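Local coordinates for protein tRNA (guanine(26)-N(2))-dimethyltransferase (Pyrococcus horikoshii, PDB 2DUL) that probably dimethylates the guanine at position 26 of a number of tRNAs, with S-adenosyl-L-methionine as the donor of both methyl groups, at residues Q7-I15 against T58-E68; Q314-H325 against T353-T364. One frame throughout, in Å; residues are numbered along the deposited sequence.

In the fold
Contact 1 comes first along the chain and closes before contact 2 opens; the two lie on opposite sides of the chain's centre, with centres about 34 Å apart and nearest atoms about 16 Å apart, so they do not touch. Contact 1 sets the N-terminal hairpin of strands 4-8 and 11-15 against helix 60-68, next to the large mixed sheet of the class I-like methyltransferase fold and close to residues predicted to bind S-adenosyl-L-methionine. Contact 2 builds a small antiparallel sheet from strands 322-323, 361-364 and 352-355 near the C-terminus, away from those sites. Contact 1 thus probably belongs to the cofactor-binding part of the enzyme, contact 2 to its C-terminal part.

Contact 1: residues Q7-I15 against T58-E68; sequences QEGKAKILI and TGIRGIRFALE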
loop_
_atom_site.group_PDB
_atom_site.type_symbol
_atom_site.label_atom_id
_atom_site.label_comp_id
_atom_site.label_asym_id
_atom_site.label_seq_id
_atom_site.Cartn_x
_atom_site.Cartn_y
_atom_site.Cartn_z
ATOM N N GLN A 7 -9.663 -2.339 -22.464
ATOM C CA GLN A 7 -9.840 -3.511 -21.624
ATOM C C GLN A 7 -8.684 -3.687 -20.648
ATOM O O GLN A 7 -7.523 -3.481 -21.001
ATOM C CB GLN A 7 -9.977 -4.765 -22.486
ATOM C CG GLN A 7 -10.170 -6.034 -21.681
ATOM C CD GLN A 7 -10.474 -7.235 -22.548
ATOM O OE1 GLN A 7 -9.706 -7.573 -23.450
ATOM N NE2 GLN A 7 -11.602 -7.887 -22.281
ATOM N N GLU A 8 -9.019 -4.055 -19.416
ATOM C CA GLU A 8 -8.028 -4.290 -18.372
ATOM C C GLU A 8 -8.498 -5.507 -17.591
ATOM O O GLU A 8 -9.542 -5.467 -16.940
ATOM C CB GLU A 8 -7.912 -3.086 -17.434
ATOM C CG GLU A 8 -7.035 -3.369 -16.216
ATOM C CD GLU A 8 -6.880 -2.177 -15.291
ATOM O OE1 GLU A 8 -6.756 -2.404 -14.069
ATOM O OE2 GLU A 8 -6.864 -1.022 -15.777
ATOM N N GLY A 9 -7.724 -6.587 -17.656
ATOM C CA GLY A 9 -8.118 -7.803 -16.971
ATOM C C GLY A 9 -9.361 -8.329 -17.668
ATOM O O GLY A 9 -9.456 -8.268 -18.895
ATOM N N LYS A 10 -10.322 -8.828 -16.899
ATOM C CA LYS A 10 -11.557 -9.345 -17.476
ATOM C C LYS A 10 -12.584 -8.242 -17.736
ATOM O O LYS A 10 -13.682 -8.509 -18.221
ATOM C CB LYS A 10 -12.168 -10.402 -16.550
ATOM C CG LYS A 10 -11.335 -11.667 -16.428
ATOM C CD LYS A 10 -12.010 -12.694 -15.531
ATOM C CE LYS A 10 -11.177 -13.965 -15.424
ATOM N NZ LYS A 10 -11.751 -14.913 -14.427
ATOM N N ALA A 11 -12.220 -7.002 -17.429
ATOM C CA ALA A 11 -13.137 -5.882 -17.612
ATOM C C ALA A 11 -12.957 -5.095 -18.906
ATOM O O ALA A 11 -11.841 -4.880 -19.372
ATOM C CB ALA A 11 -13.031 -4.931 -16.423
ATOM N N LYS A 12 -14.081 -4.668 -19.473
ATOM C CA LYS A 12 -14.098 -3.864 -20.691
ATOM C C LYS A 12 -14.776 -2.563 -20.287
ATOM O O LYS A 12 -15.908 -2.574 -19.798
ATOM C CB LYS A 12 -14.905 -4.559 -21.789
ATOM C CG LYS A 12 -14.348 -5.910 -22.198
ATOM C CD LYS A 12 -15.125 -6.507 -23.364
ATOM C CE LYS A 12 -14.647 -7.916 -23.671
ATOM N NZ LYS A 12 -14.844 -8.816 -22.495
ATOM N N ILE A 13 -14.085 -1.445 -20.468
ATOM C CA ILE A 13 -14.648 -0.158 -20.082
ATOM C C ILE A 13 -14.451 0.937 -21.116
ATOM O O ILE A 13 -13.629 0.823 -22.024
ATOM C CB ILE A 13 -14.030 0.350 -18.762
ATOM C CG1 ILE A 13 -12.520 0.526 -18.941
ATOM C CG2 ILE A 13 -14.342 -0.621 -17.627
ATOM C CD1 ILE A 13 -11.846 1.276 -17.814
ATOM N N LEU A 14 -15.218 2.008 -20.955
ATOM C CA LEU A 14 -15.138 3.151 -21.841
ATOM C C LEU A 14 -14.460 4.276 -21.079
ATOM O O LEU A 14 -14.765 4.515 -19.908
ATOM C CB LEU A 14 -16.539 3.585 -22.274
ATOM C CG LEU A 14 -17.343 2.544 -23.055
ATOM C CD1 LEU A 14 -18.740 3.077 -23.328
ATOM C CD2 LEU A 14 -16.624 2.213 -24.356
ATOM N N ILE A 15 -13.525 4.952 -21.736
ATOM C CA ILE A 15 -12.820 6.069 -21.120
ATOM C C ILE A 15 -12.899 7.257 -22.071
ATOM O O ILE A 15 -13.036 7.083 -23.284
ATOM C CB ILE A 15 -11.335 5.732 -20.849
ATOM C CG1 ILE A 15 -10.598 5.498 -22.170
ATOM C CG2 ILE A 15 -11.235 4.499 -19.958
ATOM C CD1 ILE A 15 -9.107 5.276 -22.004
ATOM N N THR A 58 -13.574 5.897 -13.336
ATOM C CA THR A 58 -14.244 5.153 -14.407
ATOM C C THR A 58 -14.972 3.926 -13.863
ATOM O O THR A 58 -15.848 3.370 -14.529
ATOM C CB THR A 58 -13.249 4.656 -15.475
ATOM O OG1 THR A 58 -12.379 3.676 -14.895
ATOM C CG2 THR A 58 -12.417 5.814 -16.018
ATOM N N GLY A 59 -14.593 3.508 -12.655
ATOM C CA GLY A 59 -15.200 2.343 -12.031
ATOM C C GLY A 59 -14.406 1.066 -12.256
ATOM O O GLY A 59 -14.799 -0.009 -11.802
ATOM N N ILE A 60 -13.273 1.182 -12.940
ATOM C CA ILE A 60 -12.441 0.020 -13.246
ATOM C C ILE A 60 -12.077 -0.865 -12.055
ATOM O O ILE A 60 -12.132 -2.091 -12.156
ATOM C CB ILE A 60 -11.129 0.439 -13.973
ATOM C CG1 ILE A 60 -10.292 -0.801 -14.299
ATOM C CG2 ILE A 60 -10.323 1.398 -13.108
ATOM C CD1 ILE A 60 -10.975 -1.780 -15.240
ATOM N N ARG A 61 -11.713 -0.258 -10.930
ATOM C CA ARG A 61 -11.324 -1.047 -9.760
ATOM C C ARG A 61 -12.473 -1.915 -9.256
ATOM O O ARG A 61 -12.321 -3.128 -9.127
ATOM C CB ARG A 61 -10.822 -0.132 -8.636
ATOM C CG ARG A 61 -10.141 -0.859 -7.485
ATOM C CD ARG A 61 -9.603 0.128 -6.452
ATOM N NE ARG A 61 -8.605 1.030 -7.022
ATOM C CZ ARG A 61 -7.294 0.803 -7.029
ATOM N NH1 ARG A 61 -6.481 1.689 -7.583
ATOM N NH2 ARG A 61 -6.791 -0.291 -6.467
ATOM N N GLY A 62 -13.615 -1.292 -8.977
ATOM C CA GLY A 62 -14.769 -2.031 -8.495
ATOM C C GLY A 62 -15.268 -3.069 -9.493
ATOM O O GLY A 62 -15.682 -4.163 -9.109
ATOM N N ILE A 63 -15.240 -2.731 -10.777
ATOM C CA ILE A 63 -15.685 -3.670 -11.800
ATOM C C ILE A 63 -14.785 -4.905 -11.795
ATOM O O ILE A 63 -15.271 -6.034 -11.892
ATOM C CB ILE A 63 -15.685 -3.010 -13.199
ATOM C CG1 ILE A 63 -16.831 -1.996 -13.279
ATOM C CG2 ILE A 63 -15.843 -4.072 -14.288
ATOM C CD1 ILE A 63 -16.738 -1.045 -14.454
ATOM N N ARG A 64 -13.476 -4.705 -11.667
ATOM C CA ARG A 64 -12.571 -5.850 -11.635
ATOM C C ARG A 64 -12.771 -6.649 -10.346
ATOM O O ARG A 64 -12.657 -7.874 -10.346
ATOM C CB ARG A 64 -11.117 -5.396 -11.780
ATOM C CG ARG A 64 -10.813 -4.837 -13.166
ATOM C CD ARG A 64 -9.320 -4.743 -13.399
ATOM N NE ARG A 64 -8.677 -6.050 -13.305
ATOM C CZ ARG A 64 -7.365 -6.230 -13.200
ATOM N NH1 ARG A 64 -6.548 -5.182 -13.179
ATOM N NH2 ARG A 64 -6.866 -7.455 -13.100
ATOM N N PHE A 65 -13.074 -5.966 -9.246
ATOM C CA PHE A 65 -13.326 -6.668 -7.984
ATOM C C PHE A 65 -14.497 -7.626 -8.206
ATOM O O PHE A 65 -14.444 -8.797 -7.830
ATOM C CB PHE A 65 -13.714 -5.682 -6.878
ATOM C CG PHE A 65 -12.564 -4.882 -6.326
ATOM C CD1 PHE A 65 -12.806 -3.829 -5.444
ATOM C CD2 PHE A 65 -11.247 -5.178 -6.669
ATOM C CE1 PHE A 65 -11.755 -3.082 -4.914
ATOM C CE2 PHE A 65 -10.190 -4.438 -6.144
ATOM C CZ PHE A 65 -10.445 -3.387 -5.265
ATOM N N ALA A 66 -15.555 -7.109 -8.822
ATOM C CA ALA A 66 -16.754 -7.894 -9.091
ATOM C C ALA A 66 -16.511 -9.039 -10.078
ATOM O O ALA A 66 -16.997 -10.156 -9.875
ATOM C CB ALA A 66 -17.867 -6.980 -9.611
ATOM N N LEU A 67 -15.750 -8.769 -11.135
ATOM C CA LEU A 67 -15.478 -9.791 -12.147
ATOM C C LEU A 67 -14.374 -10.791 -11.818
ATOM O O LEU A 67 -14.394 -11.917 -12.319
ATOM C CB LEU A 67 -15.117 -9.136 -13.488
ATOM C CG LEU A 67 -16.161 -8.318 -14.246
ATOM C CD1 LEU A 67 -15.478 -7.552 -15.381
ATOM C CD2 LEU A 67 -17.252 -9.234 -14.785
ATOM N N GLU A 68 -13.423 -10.396 -10.976
ATOM C CA GLU A 68 -12.282 -11.260 -10.693
ATOM C C GLU A 68 -12.016 -11.722 -9.264
ATOM O O GLU A 68 -10.999 -12.363 -9.012
ATOM C CB GLU A 68 -11.022 -10.581 -11.237
ATOM C CG GLU A 68 -11.134 -10.202 -12.709
ATOM C CD GLU A 68 -9.970 -9.358 -13.198
ATOM O OE1 GLU A 68 -8.811 -9.696 -12.870
ATOM O OE2 GLU A 68 -10.213 -8.362 -13.918
HETATM O O HOH W 1 -10.437 -14.039 -11.625
#
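Glu8 and Arg64 cross at about a right angle, the carboxylate turned 79° from the guanidinium plane. NH1 of Arg64 meets the anti lone pair of Glu8 OE1 at 2.9 Å, while Arg64 also grips Glu68 side-on, NE to OE2 at 2.8 Å and NH2 to OE1 at 3.0 Å. A bend at chi3 (60°) turns the guanidinium forward along the helix, toward Glu68, and CA of Gly9 lies over one of its faces. Glu68 OE2 takes a second bond, 3.0 Å long, from the backbone N of Lys10; the two donors come from opposite faces of the carboxylate, tying the type II' turn of the hairpin to the helix end. Beside this network Ala11 CB rests against Ile63 CG2, 3.6 Å away, and Leu67 CD1. Ile13 crosses Ile60 at about a right angle, its CD1 4.0 Å from Ile60 CB, and its CG2 meets Ile63 CD1. Strand 11-15 runs nearly antiparallel to helix 60-68, their axes 8.9 Å apart. Helix 33-46 adds Arg36 to Glu8 and Asp37 to Arg64, both by salt bridges; Arg36 is predicted to bind S-adenosyl-L-methionine, so the hairpin probably lies by the cofactor site. Helix 81-94 packs on Ile13 and Ile63 through Asn90.

Contact 2: residues Q314-H325 against T353-T364; sequences QELDIPLFYDTH and TRTHFSPTGIKT. With GOL (glycerol), chain B.
Tyr322 and Ile362 form an antiparallel hydrogen-bonded pair, with Tyr322 N to Ile362 O at 3.0 Å and a return bond from Ile362 N to Tyr322 O. Beyond the strand pair, Thr324 N, starting the helix, bonds Thr360 O.

Side-chain hydrogen bonds tie the preceding loop to the other segment. The Glu315 carboxylate accepts from Thr355 OG1 at OE2 (2.7 Å) and from His356 N at OE1 (2.8 Å), both donors well out of its plane. Its extended chain, CG anti to the backbone N (chi1 -170°), carries it there, and O2 of a glycerol, probably from the crystallisation liquor, also bonds OE2. With an alanine for Glu315, Thr355 OG1 and His356 N would probably lose the carboxylate they both bond, leaving the turn that begins at Thr355 less firmly held. Thr353 OG1 receives Leu316 N. Lys363, bent at chi2 and chi4, brings NZ to two carbonyls, Ile318 O at 2.7 Å, almost in line with its C=O, and Leu320 O at 2.9 Å, from above the carbonyl plane; Glu194 of helix 192-209 adds a salt bridge.

Apolar contacts centre on Phe321. Thr355 CG2 makes a CH-pi contact over one ring face, 4.3 Å from the centroid, while Phe357 CB lies 3.8 Å from Phe321 CE2. Gly361 CA nears CD1 of the same ring, where a side chain on the glycine would clash.

The Tyr322-Ile362 pair adds strand 322-323 to a three-stranded antiparallel sheet centred on strand 361-364, the side-chain contacts pack the preceding loop against it, and the strand leads into helix 324-331, which Asp323 N-caps through Ala326 N.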
loop_
_atom_site.group_PDB
_atom_site.type_symbol
_atom_site.label_atom_id
_atom_site.label_comp_id
_atom_site.label_asym_id
_atom_site.label_seq_id
_atom_site.Cartn_x
_atom_site.Cartn_y
_atom_site.Cartn_z
ATOM N N GLN A 314 10.571 -12.872 -1.657
ATOM C CA GLN A 314 11.903 -13.321 -1.251
ATOM C C GLN A 314 12.661 -12.261 -0.456
ATOM O O GLN A 314 13.719 -12.529 0.115
ATOM C CB GLN A 314 12.714 -13.732 -2.482
ATOM C CG GLN A 314 13.126 -12.578 -3.366
ATOM C CD GLN A 314 14.632 -12.385 -3.394
ATOM O OE1 GLN A 314 15.275 -12.268 -2.349
ATOM N NE2 GLN A 314 15.202 -12.344 -4.597
ATOM N N GLU A 315 12.107 -11.056 -0.410
ATOM C CA GLU A 315 12.744 -9.960 0.310
ATOM C C GLU A 315 12.716 -10.174 1.822
ATOM O O GLU A 315 11.687 -10.535 2.395
ATOM C CB GLU A 315 12.039 -8.645 -0.039
ATOM C CG GLU A 315 12.750 -7.399 0.443
ATOM C CD GLU A 315 12.129 -6.134 -0.122
ATOM O OE1 GLU A 315 11.762 -6.142 -1.319
ATOM O OE2 GLU A 315 12.021 -5.133 0.620
ATOM N N LEU A 316 13.860 -9.962 2.463
ATOM C CA LEU A 316 13.959 -10.101 3.906
ATOM C C LEU A 316 13.105 -8.989 4.517
ATOM O O LEU A 316 13.212 -7.832 4.114
ATOM C CB LEU A 316 15.421 -9.940 4.340
ATOM C CG LEU A 316 15.747 -10.009 5.828
ATOM C CD1 LEU A 316 15.377 -11.398 6.360
ATOM C CD2 LEU A 316 17.237 -9.715 6.046
ATOM N N ASP A 317 12.247 -9.333 5.472
ATOM C CA ASP A 317 11.404 -8.325 6.106
ATOM C C ASP A 317 12.093 -7.874 7.385
ATOM O O ASP A 317 11.992 -8.520 8.432
ATOM C CB ASP A 317 10.017 -8.893 6.420
ATOM C CG ASP A 317 8.995 -7.804 6.745
ATOM O OD1 ASP A 317 9.364 -6.609 6.774
ATOM O OD2 ASP A 317 7.818 -8.146 6.973
ATOM N N ILE A 318 12.805 -6.762 7.280
ATOM C CA ILE A 318 13.541 -6.200 8.403
ATOM C C ILE A 318 13.561 -4.691 8.183
ATOM O O ILE A 318 13.492 -4.227 7.041
ATOM C CB ILE A 318 14.971 -6.777 8.428
ATOM C CG1 ILE A 318 15.737 -6.267 9.650
ATOM C CG2 ILE A 318 15.690 -6.409 7.138
ATOM C CD1 ILE A 318 17.049 -6.995 9.887
ATOM N N PRO A 319 13.639 -3.901 9.267
ATOM C CA PRO A 319 13.651 -2.447 9.082
ATOM C C PRO A 319 14.857 -1.884 8.328
ATOM O O PRO A 319 16.009 -2.088 8.714
ATOM C CB PRO A 319 13.565 -1.912 10.510
ATOM C CG PRO A 319 12.802 -2.987 11.233
ATOM C CD PRO A 319 13.441 -4.248 10.686
ATOM N N LEU A 320 14.563 -1.176 7.244
ATOM C CA LEU A 320 15.565 -0.517 6.417
ATOM C C LEU A 320 16.568 -1.414 5.683
ATOM O O LEU A 320 16.418 -2.639 5.620
ATOM C CB LEU A 320 16.295 0.538 7.264
ATOM C CG LEU A 320 15.326 1.468 8.018
ATOM C CD1 LEU A 320 16.097 2.540 8.782
ATOM C CD2 LEU A 320 14.353 2.110 7.022
ATOM N N PHE A 321 17.588 -0.787 5.107
ATOM C CA PHE A 321 18.593 -1.513 4.341
ATOM C C PHE A 321 19.804 -0.632 4.091
ATOM O O PHE A 321 19.821 0.537 4.479
ATOM C CB PHE A 321 17.990 -1.958 3.005
ATOM C CG PHE A 321 17.479 -0.822 2.154
ATOM C CD1 PHE A 321 18.304 -0.204 1.217
ATOM C CD2 PHE A 321 16.165 -0.368 2.291
ATOM C CE1 PHE A 321 17.829 0.850 0.425
ATOM C CE2 PHE A 321 15.679 0.682 1.509
ATOM C CZ PHE A 321 16.514 1.293 0.572
ATOM N N TYR A 322 20.818 -1.198 3.449
ATOM C CA TYR A 322 22.028 -0.453 3.139
ATOM C C TYR A 322 22.130 -0.314 1.627
ATOM O O TYR A 322 22.096 -1.306 0.903
ATOM C CB TYR A 322 23.263 -1.179 3.691
ATOM C CG TYR A 322 23.245 -1.338 5.200
ATOM C CD1 TYR A 322 23.163 -0.224 6.035
ATOM C CD2 TYR A 322 23.273 -2.601 5.790
ATOM C CE1 TYR A 322 23.104 -0.365 7.424
ATOM C CE2 TYR A 322 23.215 -2.751 7.179
ATOM C CZ TYR A 322 23.129 -1.629 7.986
ATOM O OH TYR A 322 23.058 -1.770 9.359
ATOM N N ASP A 323 22.232 0.923 1.155
ATOM C CA ASP A 323 22.339 1.186 -0.277
ATOM C C ASP A 323 23.824 1.247 -0.628
ATOM O O ASP A 323 24.514 2.194 -0.265
ATOM C CB ASP A 323 21.649 2.507 -0.613
ATOM C CG ASP A 323 21.517 2.731 -2.109
ATOM O OD1 ASP A 323 22.552 2.957 -2.775
ATOM O OD2 ASP A 323 20.373 2.668 -2.614
ATOM N N THR A 324 24.308 0.224 -1.324
ATOM C CA THR A 324 25.717 0.142 -1.698
ATOM C C THR A 324 26.226 1.378 -2.433
ATOM O O THR A 324 27.339 1.841 -2.191
ATOM C CB THR A 324 25.986 -1.097 -2.578
ATOM O OG1 THR A 324 25.494 -2.271 -1.917
ATOM C CG2 THR A 324 27.480 -1.260 -2.811
ATOM N N HIS A 325 25.409 1.914 -3.330
ATOM C CA HIS A 325 25.810 3.091 -4.087
ATOM C C HIS A 325 25.915 4.333 -3.199
ATOM O O HIS A 325 26.965 4.972 -3.136
ATOM C CB HIS A 325 24.821 3.339 -5.227
ATOM C CG HIS A 325 25.218 4.464 -6.129
ATOM N ND1 HIS A 325 25.048 5.788 -5.788
ATOM C CD2 HIS A 325 25.823 4.462 -7.341
ATOM C CE1 HIS A 325 25.530 6.554 -6.752
ATOM N NE2 HIS A 325 26.006 5.774 -7.705
ATOM N N THR A 353 19.310 -10.060 1.114
ATOM C CA THR A 353 18.516 -10.124 -0.106
ATOM C C THR A 353 18.453 -8.748 -0.751
ATOM O O THR A 353 18.835 -7.745 -0.145
ATOM C CB THR A 353 17.049 -10.534 0.171
ATOM O OG1 THR A 353 16.379 -9.458 0.848
ATOM C CG2 THR A 353 16.983 -11.787 1.028
ATOM N N ARG A 354 17.969 -8.715 -1.985
ATOM C CA ARG A 354 17.792 -7.458 -2.693
ATOM C C ARG A 354 16.464 -6.936 -2.149
ATOM O O ARG A 354 15.760 -7.657 -1.441
ATOM C CB ARG A 354 17.673 -7.705 -4.200
ATOM C CG ARG A 354 18.949 -8.182 -4.874
ATOM C CD ARG A 354 18.655 -8.724 -6.269
ATOM N NE ARG A 354 19.860 -9.189 -6.952
ATOM C CZ ARG A 354 20.735 -8.392 -7.557
ATOM N NH1 ARG A 354 21.806 -8.907 -8.148
ATOM N NH2 ARG A 354 20.534 -7.079 -7.587
ATOM N N THR A 355 16.119 -5.694 -2.467
ATOM C CA THR A 355 14.849 -5.133 -2.010
ATOM C C THR A 355 14.181 -4.329 -3.114
ATOM O O THR A 355 14.854 -3.661 -3.897
ATOM C CB THR A 355 15.023 -4.212 -0.783
ATOM O OG1 THR A 355 13.790 -3.518 -0.537
ATOM C CG2 THR A 355 16.144 -3.193 -1.017
ATOM N N HIS A 356 12.854 -4.395 -3.166
ATOM C CA HIS A 356 12.085 -3.674 -4.174
ATOM C C HIS A 356 12.140 -2.161 -3.941
ATOM O O HIS A 356 11.762 -1.382 -4.816
ATOM C CB HIS A 356 10.628 -4.132 -4.137
ATOM C CG HIS A 356 9.863 -3.593 -2.967
ATOM N ND1 HIS A 356 9.074 -2.467 -3.050
ATOM C CD2 HIS A 356 9.811 -3.995 -1.674
ATOM C CE1 HIS A 356 8.567 -2.198 -1.859
ATOM N NE2 HIS A 356 9.000 -3.109 -1.007
ATOM N N PHE A 357 12.605 -1.745 -2.765
ATOM C CA PHE A 357 12.677 -0.320 -2.442
ATOM C C PHE A 357 13.751 0.439 -3.219
ATOM O O PHE A 357 13.633 1.646 -3.437
ATOM C CB PHE A 357 12.913 -0.121 -0.939
ATOM C CG PHE A 357 11.700 -0.397 -0.084
ATOM C CD1 PHE A 357 10.523 0.330 -0.261
ATOM C CD2 PHE A 357 11.743 -1.369 0.912
ATOM C CE1 PHE A 357 9.407 0.093 0.541
ATOM C CE2 PHE A 357 10.632 -1.615 1.722
ATOM C CZ PHE A 357 9.462 -0.882 1.537
ATOM N N SER A 358 14.797 -0.268 -3.633
ATOM C CA SER A 358 15.895 0.345 -4.377
ATOM C C SER A 358 16.693 -0.727 -5.109
ATOM O O SER A 358 16.893 -1.822 -4.587
ATOM C CB SER A 358 16.819 1.107 -3.425
ATOM O OG SER A 358 17.994 1.531 -4.089
ATOM N N PRO A 359 17.166 -0.419 -6.329
ATOM C CA PRO A 359 17.945 -1.363 -7.135
ATOM C C PRO A 359 19.317 -1.706 -6.555
ATOM O O PRO A 359 19.854 -2.780 -6.820
ATOM C CB PRO A 359 18.042 -0.656 -8.484
ATOM C CG PRO A 359 18.113 0.784 -8.087
ATOM C CD PRO A 359 17.032 0.874 -7.025
ATOM N N THR A 360 19.884 -0.798 -5.767
ATOM C CA THR A 360 21.194 -1.036 -5.165
ATOM C C THR A 360 21.106 -1.258 -3.655
ATOM O O THR A 360 22.124 -1.269 -2.959
ATOM C CB THR A 360 22.152 0.140 -5.439
ATOM O OG1 THR A 360 21.517 1.374 -5.070
ATOM C CG2 THR A 360 22.524 0.186 -6.917
ATOM N N GLY A 361 19.892 -1.451 -3.153
ATOM C CA GLY A 361 19.725 -1.666 -1.728
ATOM C C GLY A 361 19.814 -3.125 -1.321
ATOM O O GLY A 361 19.385 -4.014 -2.055
ATOM N N ILE A 362 20.384 -3.379 -0.150
ATOM C CA ILE A 362 20.495 -4.744 0.341
ATOM C C ILE A 362 19.963 -4.829 1.764
ATOM O O ILE A 362 20.418 -4.101 2.652
ATOM C CB ILE A 362 21.961 -5.241 0.341
ATOM C CG1 ILE A 362 22.498 -5.304 -1.090
ATOM C CG2 ILE A 362 22.037 -6.626 0.983
ATOM C CD1 ILE A 362 23.996 -5.546 -1.162
ATOM N N LYS A 363 18.981 -5.701 1.958
ATOM C CA LYS A 363 18.392 -5.935 3.271
ATOM C C LYS A 363 19.292 -7.001 3.879
ATOM O O LYS A 363 19.595 -8.004 3.227
ATOM C CB LYS A 363 16.974 -6.507 3.139
ATOM C CG LYS A 363 15.845 -5.660 3.741
ATOM C CD LYS A 363 15.342 -4.628 2.765
ATOM C CE LYS A 363 13.957 -4.103 3.149
ATOM N NZ LYS A 363 13.908 -3.407 4.468
ATOM N N THR A 364 19.729 -6.800 5.113
ATOM C CA THR A 364 20.583 -7.789 5.738
ATOM C C THR A 364 20.542 -7.732 7.251
ATOM O O THR A 364 20.287 -6.679 7.839
ATOM C CB THR A 364 22.049 -7.632 5.285
ATOM O OG1 THR A 364 22.846 -8.657 5.889
ATOM C CG2 THR A 364 22.597 -6.274 5.688
HETATM C C1 GOL B . 9.085 -7.385 2.360
HETATM O O1 GOL B . 9.976 -7.920 3.342
HETATM C C2 GOL B . 8.885 -5.887 2.594
HETATM O O2 GOL B . 10.148 -5.210 2.520
HETATM C C3 GOL B . 7.928 -5.331 1.539
HETATM O O3 GOL B . 7.741 -3.933 1.750
HETATM O O HOH W 2 18.097 -11.467 -3.330
HETATM O O HOH W 3 18.705 -4.318 6.340
HETATM O O HOH W 4 18.151 4.036 -2.803
#